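IPT/TIG domain-containing protein BACOVA_02650 (Bacteroides ovatus, PDB 5E7H) binds polysaccharide at the bacterial cell surface and probably captures xyloglucan there before its transport into the periplasm for breakdown. Local coordinates at residues A[66-71]-A[77-82]; A[138-143]-A[181-186]. All coordinates share one frame; numbering follows the deposited sequence.

Contact 1. Residues A[66-71]-A[77-82]; sequences GHISVT and VESAEI
Two first torsions bring the key groups of His67, Glu78 and Ser79 together. Glu78 holds CG anti to its own backbone N (chi1 -173°), and from there its extended chain brings the carboxylate to one face of the His67 imidazole. Ser79 tucks OG between its backbone N and carbonyl carbon (chi1 66°), which turns the hydroxyl back to the backbone of Ile68. The setting is a beta hairpin of the IPT/TIG domain, an immunoglobulin-like fold of the E-set clan. Strand 75-78 is an edge strand here, and strand 31-34 pairs with the other side of strand 68-72.

Val70 and Val77 form a hydrogen-bonded antiparallel pair. Val70 N gives a nearly straight bond of 2.8 Å to Val77 O, and Val77 N returns one to Val70 O. Ser69 and Glu78 are the next pair, of the non-hydrogen-bonded kind. Beyond them Ser79 N reaches Ile68 O at 2.8 Å. The other half of this exchange comes from a side chain: Ile68 N donates to Ser79 OG at 3.1 Å. The hydroxyl thus takes the place a backbone carbonyl would have in this exchange.

His67 fills the bend that follows. His67 CB packs on Glu78 CG at 3.3 Å. Glu78 OE1 lies over one face of the ring, 3.8 Å above the plane and offset toward the rim, with the carboxylate and ring planes 18° apart. Were the histidine protonated, this carboxylate would probably help to stabilise it. Ala80 O meets the ring at its edge, near CE1. Ile82 CG1 comes to His67 CE1 obliquely at 3.7 Å. The ring nitrogen His67 ND1 makes a weak, bent hydrogen bond to Glu81 O, 3.0 Å long.

Contact 2. Residues A[138-143]-A[181-186]; sequences QSYSNA and MCENFD. With ACT (acetate ion), chain G.
Glu183 accepts a short hydrogen bond from Tyr140, with 2.5 Å between Tyr140 OH and Glu183 OE2. Its segment enters from strand 176-181 at Met181, which opens a type I' beta turn. Asn184 N closes the turn on Met181 O at 3.0 Å. Met181 and Cys182 rest against Phe226 of helix 223-227.

Glu183 is the residue that crosses to the other segment. Its N is hydrogen-bonded to His233 ND1. CG lies beside the backbone N (chi1 -69°), and the extended chain beyond it carries the carboxylate to the tyrosine. OE2 arrives at the ring edge, in the ring plane, and accepts with its anti lone pair, the one turned away from OE1. Carboxylate and ring planes stand 76° apart.

Both segments belong to the xyloglucan-binding domain of this surface glycan-binding protein. Strand 133-142 presents the tyrosine, in a five-stranded antiparallel sheet where strand 233-240 separates it from strand 176-181. Tyr140 stacks with Trp101, and its ring also meets that of His233. Replacing Tyr140 by a phenylalanine would remove the hydroxyl and would probably leave Glu183 OE2 without this donor and its side chain freer to turn.

Asn184 follows, with OD1 3.1 Å from the O atom of an acetate, probably from the crystallisation liquor. Phe185 touches Tyr237 of strand 233-240. The acetate methyl lies at the edge of the Phe185 ring, near its plane, with CH3 3.7 Å from CD2. At Asp186 the backbone takes hold of the acetate: Asp186 N donates to acetate O over 3.0 Å, with an N-H...O angle of 159°.

How the contacts relate
Contact 1 comes first along the chain and closes before contact 2 opens. The two lie on opposite sides of the centre of the chain, with their own centres 34 Å apart. Their nearest atoms are about 17 Å apart, and they do not touch. Contact 1 belongs to the IPT/TIG domain and joins neighbouring strands, 68-72 and 75-78, of a four-stranded sheet. Contact 2 belongs to the xyloglucan-binding domain and links strand 133-142 to the loop between strands 176-181 and 189-192. They share no sheet. One is a local hairpin; the other bridges parts distant in sequence, within the domain whose family binds xyloglucan.

Contact 1. Residues A[66-71]-A[77-82]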
loop_
_atom_site.group_PDB
_atom_site.type_symbol
_atom_site.label_atom_id
_atom_site.label_comp_id
_atom_site.label_asym_id
_atom_site.label_seq_id
_atom_site.Cartn_x
_atom_site.Cartn_y
_atom_site.Cartn_z
ATOM N N GLY A 66 6.263 12.376 -7.769
ATOM C CA GLY A 66 7.618 12.901 -7.771
ATOM C C GLY A 66 8.564 11.923 -7.116
ATOM O O GLY A 66 8.297 10.726 -7.080
ATOM N N HIS A 67 9.689 12.438 -6.617
ATOM C CA HIS A 67 10.663 11.619 -5.918
ATOM C C HIS A 67 11.111 12.300 -4.642
ATOM O O HIS A 67 11.000 13.516 -4.512
ATOM C CB HIS A 67 11.870 11.347 -6.806
ATOM C CG HIS A 67 11.516 10.674 -8.090
ATOM N ND1 HIS A 67 11.430 9.304 -8.205
ATOM C CD2 HIS A 67 11.179 11.177 -9.302
ATOM C CE1 HIS A 67 11.072 8.992 -9.439
ATOM N NE2 HIS A 67 10.911 10.110 -10.123
ATOM N N ILE A 68 11.616 11.505 -3.709
ATOM C CA ILE A 68 12.280 12.046 -2.529
ATOM C C ILE A 68 13.755 12.279 -2.815
ATOM O O ILE A 68 14.434 11.409 -3.364
ATOM C CB ILE A 68 12.125 11.096 -1.327
ATOM C CG1 ILE A 68 10.640 10.846 -1.009
ATOM C CG2 ILE A 68 12.862 11.662 -0.104
ATOM C CD1 ILE A 68 10.412 9.812 0.053
ATOM N N SER A 69 14.240 13.475 -2.485
ATOM C CA SER A 69 15.663 13.820 -2.614
ATOM C C SER A 69 16.282 13.989 -1.234
ATOM O O SER A 69 15.761 14.739 -0.410
ATOM C CB SER A 69 15.841 15.109 -3.422
ATOM O OG SER A 69 15.365 14.936 -4.744
ATOM N N VAL A 70 17.400 13.308 -1.004
ATOM C CA VAL A 70 18.132 13.385 0.256
ATOM C C VAL A 70 19.491 14.022 0.011
ATOM O O VAL A 70 20.265 13.538 -0.812
ATOM C CB VAL A 70 18.319 11.988 0.896
ATOM C CG1 VAL A 70 19.115 12.092 2.210
ATOM C CG2 VAL A 70 16.972 11.320 1.128
ATOM N N THR A 71 19.769 15.122 0.706
ATOM C CA THR A 71 21.084 15.753 0.633
ATOM C C THR A 71 21.872 15.416 1.889
ATOM O O THR A 71 21.391 15.611 3.002
ATOM C CB THR A 71 20.991 17.278 0.484
ATOM O OG1 THR A 71 20.269 17.605 -0.707
ATOM C CG2 THR A 71 22.387 17.901 0.394
ATOM N N VAL A 77 20.965 12.505 -3.461
ATOM C CA VAL A 77 20.457 11.317 -4.139
ATOM C C VAL A 77 18.935 11.361 -4.154
ATOM O O VAL A 77 18.300 11.835 -3.211
ATOM C CB VAL A 77 20.959 10.024 -3.466
ATOM C CG1 VAL A 77 20.453 9.914 -2.042
ATOM C CG2 VAL A 77 20.566 8.788 -4.281
ATOM N N GLU A 78 18.367 10.868 -5.249
ATOM C CA GLU A 78 16.929 10.812 -5.458
ATOM C C GLU A 78 16.458 9.362 -5.378
ATOM O O GLU A 78 17.094 8.478 -5.940
ATOM C CB GLU A 78 16.619 11.438 -6.819
ATOM C CG GLU A 78 15.168 11.624 -7.157
ATOM C CD GLU A 78 14.985 12.232 -8.546
ATOM O OE1 GLU A 78 15.089 11.492 -9.551
ATOM O OE2 GLU A 78 14.756 13.455 -8.636
ATOM N N SER A 79 15.358 9.117 -4.677
ATOM C CA SER A 79 14.747 7.783 -4.645
ATOM C C SER A 79 14.305 7.409 -6.062
ATOM O O SER A 79 13.831 8.251 -6.817
ATOM C CB SER A 79 13.577 7.753 -3.657
ATOM O OG SER A 79 12.492 8.576 -4.068
ATOM N N ALA A 80 14.495 6.146 -6.433
ATOM C CA ALA A 80 14.202 5.691 -7.791
ATOM C C ALA A 80 12.706 5.496 -8.042
ATOM O O ALA A 80 12.207 5.866 -9.114
ATOM C CB ALA A 80 14.952 4.387 -8.075
ATOM N N GLU A 81 12.002 4.918 -7.070
ATOM C CA GLU A 81 10.557 4.764 -7.134
ATOM C C GLU A 81 9.851 6.101 -7.213
ATOM O O GLU A 81 10.266 7.053 -6.565
ATOM C CB GLU A 81 10.010 4.047 -5.880
ATOM C CG GLU A 81 10.466 2.649 -5.637
ATOM C CD GLU A 81 9.810 2.074 -4.391
ATOM O OE1 GLU A 81 9.625 2.828 -3.402
ATOM O OE2 GLU A 81 9.464 0.882 -4.405
ATOM N N ILE A 82 8.738 6.151 -7.936
ATOM C CA ILE A 82 7.890 7.328 -7.901
ATOM C C ILE A 82 7.139 7.350 -6.577
ATOM O O ILE A 82 6.430 6.394 -6.230
ATOM C CB ILE A 82 6.918 7.361 -9.087
ATOM C CG1 ILE A 82 7.743 7.540 -10.365
ATOM C CG2 ILE A 82 5.910 8.468 -8.934
ATOM C CD1 ILE A 82 6.928 7.559 -11.652
#

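Contact 2. Residues A[138-143]-A[181-186]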
loop_
_atom_site.group_PDB
_atom_site.type_symbol
_atom_site.label_atom_id
_atom_site.label_comp_id
_atom_site.label_asym_id
_atom_site.label_seq_id
_atom_site.Cartn_x
_atom_site.Cartn_y
_atom_site.Cartn_z
ATOM N N GLN A 138 -16.463 -8.759 3.375
ATOM C CA GLN A 138 -15.866 -8.525 2.067
ATOM C C GLN A 138 -16.318 -7.194 1.489
ATOM O O GLN A 138 -17.304 -6.609 1.938
ATOM C CB GLN A 138 -16.237 -9.676 1.110
ATOM C CG GLN A 138 -17.741 -9.798 0.789
ATOM C CD GLN A 138 -18.605 -10.259 1.950
ATOM O OE1 GLN A 138 -19.619 -9.629 2.275
ATOM N NE2 GLN A 138 -18.268 -11.404 2.523
ATOM N N SER A 139 -15.588 -6.731 0.486
ATOM C CA SER A 139 -16.024 -5.620 -0.349
ATOM C C SER A 139 -15.855 -5.984 -1.811
ATOM O O SER A 139 -14.743 -6.287 -2.246
ATOM C CB SER A 139 -15.237 -4.365 -0.033
ATOM O OG SER A 139 -15.508 -3.344 -0.979
ATOM N N TYR A 140 -16.969 -5.970 -2.535
ATOM C CA TYR A 140 -16.984 -6.039 -3.993
ATOM C C TYR A 140 -16.995 -4.600 -4.467
ATOM O O TYR A 140 -17.961 -3.875 -4.220
ATOM C CB TYR A 140 -18.207 -6.812 -4.488
ATOM C CG TYR A 140 -18.263 -7.052 -5.990
ATOM C CD1 TYR A 140 -18.430 -5.998 -6.873
ATOM C CD2 TYR A 140 -18.208 -8.340 -6.496
ATOM C CE1 TYR A 140 -18.502 -6.224 -8.248
ATOM C CE2 TYR A 140 -18.286 -8.570 -7.866
ATOM C CZ TYR A 140 -18.435 -7.507 -8.715
ATOM O OH TYR A 140 -18.506 -7.724 -10.085
ATOM N N SER A 141 -15.921 -4.184 -5.133
ATOM C CA SER A 141 -15.767 -2.797 -5.559
ATOM C C SER A 141 -15.568 -2.680 -7.060
ATOM O O SER A 141 -15.342 -3.673 -7.746
ATOM C CB SER A 141 -14.570 -2.145 -4.833
ATOM O OG SER A 141 -14.818 -1.996 -3.450
ATOM N N ASN A 142 -15.698 -1.452 -7.557
ATOM C CA ASN A 142 -15.367 -1.102 -8.931
ATOM C C ASN A 142 -14.095 -0.285 -8.885
ATOM O O ASN A 142 -14.008 0.711 -8.165
ATOM C CB ASN A 142 -16.483 -0.305 -9.605
ATOM C CG ASN A 142 -17.569 -1.194 -10.185
ATOM O OD1 ASN A 142 -17.292 -2.188 -10.855
ATOM N ND2 ASN A 142 -18.800 -0.841 -9.922
ATOM N N ALA A 143 -13.088 -0.758 -9.601
ATOM C CA ALA A 143 -11.825 -0.074 -9.722
ATOM C C ALA A 143 -11.880 0.898 -10.883
ATOM O O ALA A 143 -12.669 0.740 -11.820
ATOM C CB ALA A 143 -10.728 -1.075 -9.933
ATOM N N MET A 181 -9.741 -9.927 -9.177
ATOM C CA MET A 181 -10.056 -8.883 -10.141
ATOM C C MET A 181 -10.811 -9.460 -11.342
ATOM O O MET A 181 -10.588 -10.604 -11.752
ATOM C CB MET A 181 -8.784 -8.197 -10.622
ATOM C CG MET A 181 -8.094 -7.355 -9.581
ATOM S SD MET A 181 -6.550 -6.729 -10.248
ATOM C CE MET A 181 -5.991 -5.789 -8.845
ATOM N N CYS A 182 -11.691 -8.641 -11.905
ATOM C CA CYS A 182 -12.423 -8.948 -13.148
ATOM C C CYS A 182 -13.257 -10.222 -13.080
ATOM O O CYS A 182 -13.510 -10.877 -14.100
ATOM C CB CYS A 182 -11.468 -9.058 -14.326
ATOM S SG CYS A 182 -10.440 -7.601 -14.565
ATOM N N GLU A 183 -13.685 -10.562 -11.873
ATOM C CA GLU A 183 -14.446 -11.775 -11.598
ATOM C C GLU A 183 -13.729 -13.029 -12.090
ATOM O O GLU A 183 -14.360 -14.059 -12.333
ATOM C CB GLU A 183 -15.863 -11.684 -12.199
ATOM C CG GLU A 183 -16.711 -10.655 -11.468
ATOM C CD GLU A 183 -18.192 -10.783 -11.741
ATOM O OE1 GLU A 183 -18.635 -11.863 -12.189
ATOM O OE2 GLU A 183 -18.913 -9.793 -11.500
ATOM N N ASN A 184 -12.404 -12.965 -12.196
ATOM C CA ASN A 184 -11.637 -14.153 -12.556
ATOM C C ASN A 184 -11.148 -14.822 -11.289
ATOM O O ASN A 184 -10.013 -14.666 -10.874
ATOM C CB ASN A 184 -10.465 -13.822 -13.482
ATOM C CG ASN A 184 -9.777 -15.078 -13.987
ATOM O OD1 ASN A 184 -10.193 -16.187 -13.651
ATOM N ND2 ASN A 184 -8.753 -14.920 -14.816
ATOM N N PHE A 185 -12.023 -15.582 -10.644
ATOM C CA PHE A 185 -11.666 -16.124 -9.340
ATOM C C PHE A 185 -10.641 -17.266 -9.431
ATOM O O PHE A 185 -9.916 -17.534 -8.461
ATOM C CB PHE A 185 -12.932 -16.566 -8.609
ATOM C CG PHE A 185 -13.818 -15.410 -8.250
ATOM C CD1 PHE A 185 -13.525 -14.607 -7.168
ATOM C CD2 PHE A 185 -14.920 -15.106 -9.036
ATOM C CE1 PHE A 185 -14.343 -13.524 -6.852
ATOM C CE2 PHE A 185 -15.724 -14.026 -8.733
ATOM C CZ PHE A 185 -15.437 -13.237 -7.650
ATOM N N ASP A 186 -10.552 -17.899 -10.592
ATOM C CA ASP A 186 -9.521 -18.889 -10.826
ATOM C C ASP A 186 -8.116 -18.280 -10.712
ATOM O O ASP A 186 -7.163 -18.974 -10.362
ATOM C CB ASP A 186 -9.717 -19.512 -12.210
ATOM C CG ASP A 186 -9.041 -20.856 -12.345
ATOM O OD1 ASP A 186 -9.190 -21.692 -11.427
ATOM O OD2 ASP A 186 -8.365 -21.079 -13.372
HETATM C C ACT G . -13.596 -18.232 -12.143
HETATM O O ACT G . -12.568 -18.010 -12.840
HETATM O OXT ACT G . -13.711 -19.298 -11.487
HETATM C CH3 ACT G . -14.696 -17.209 -12.081
#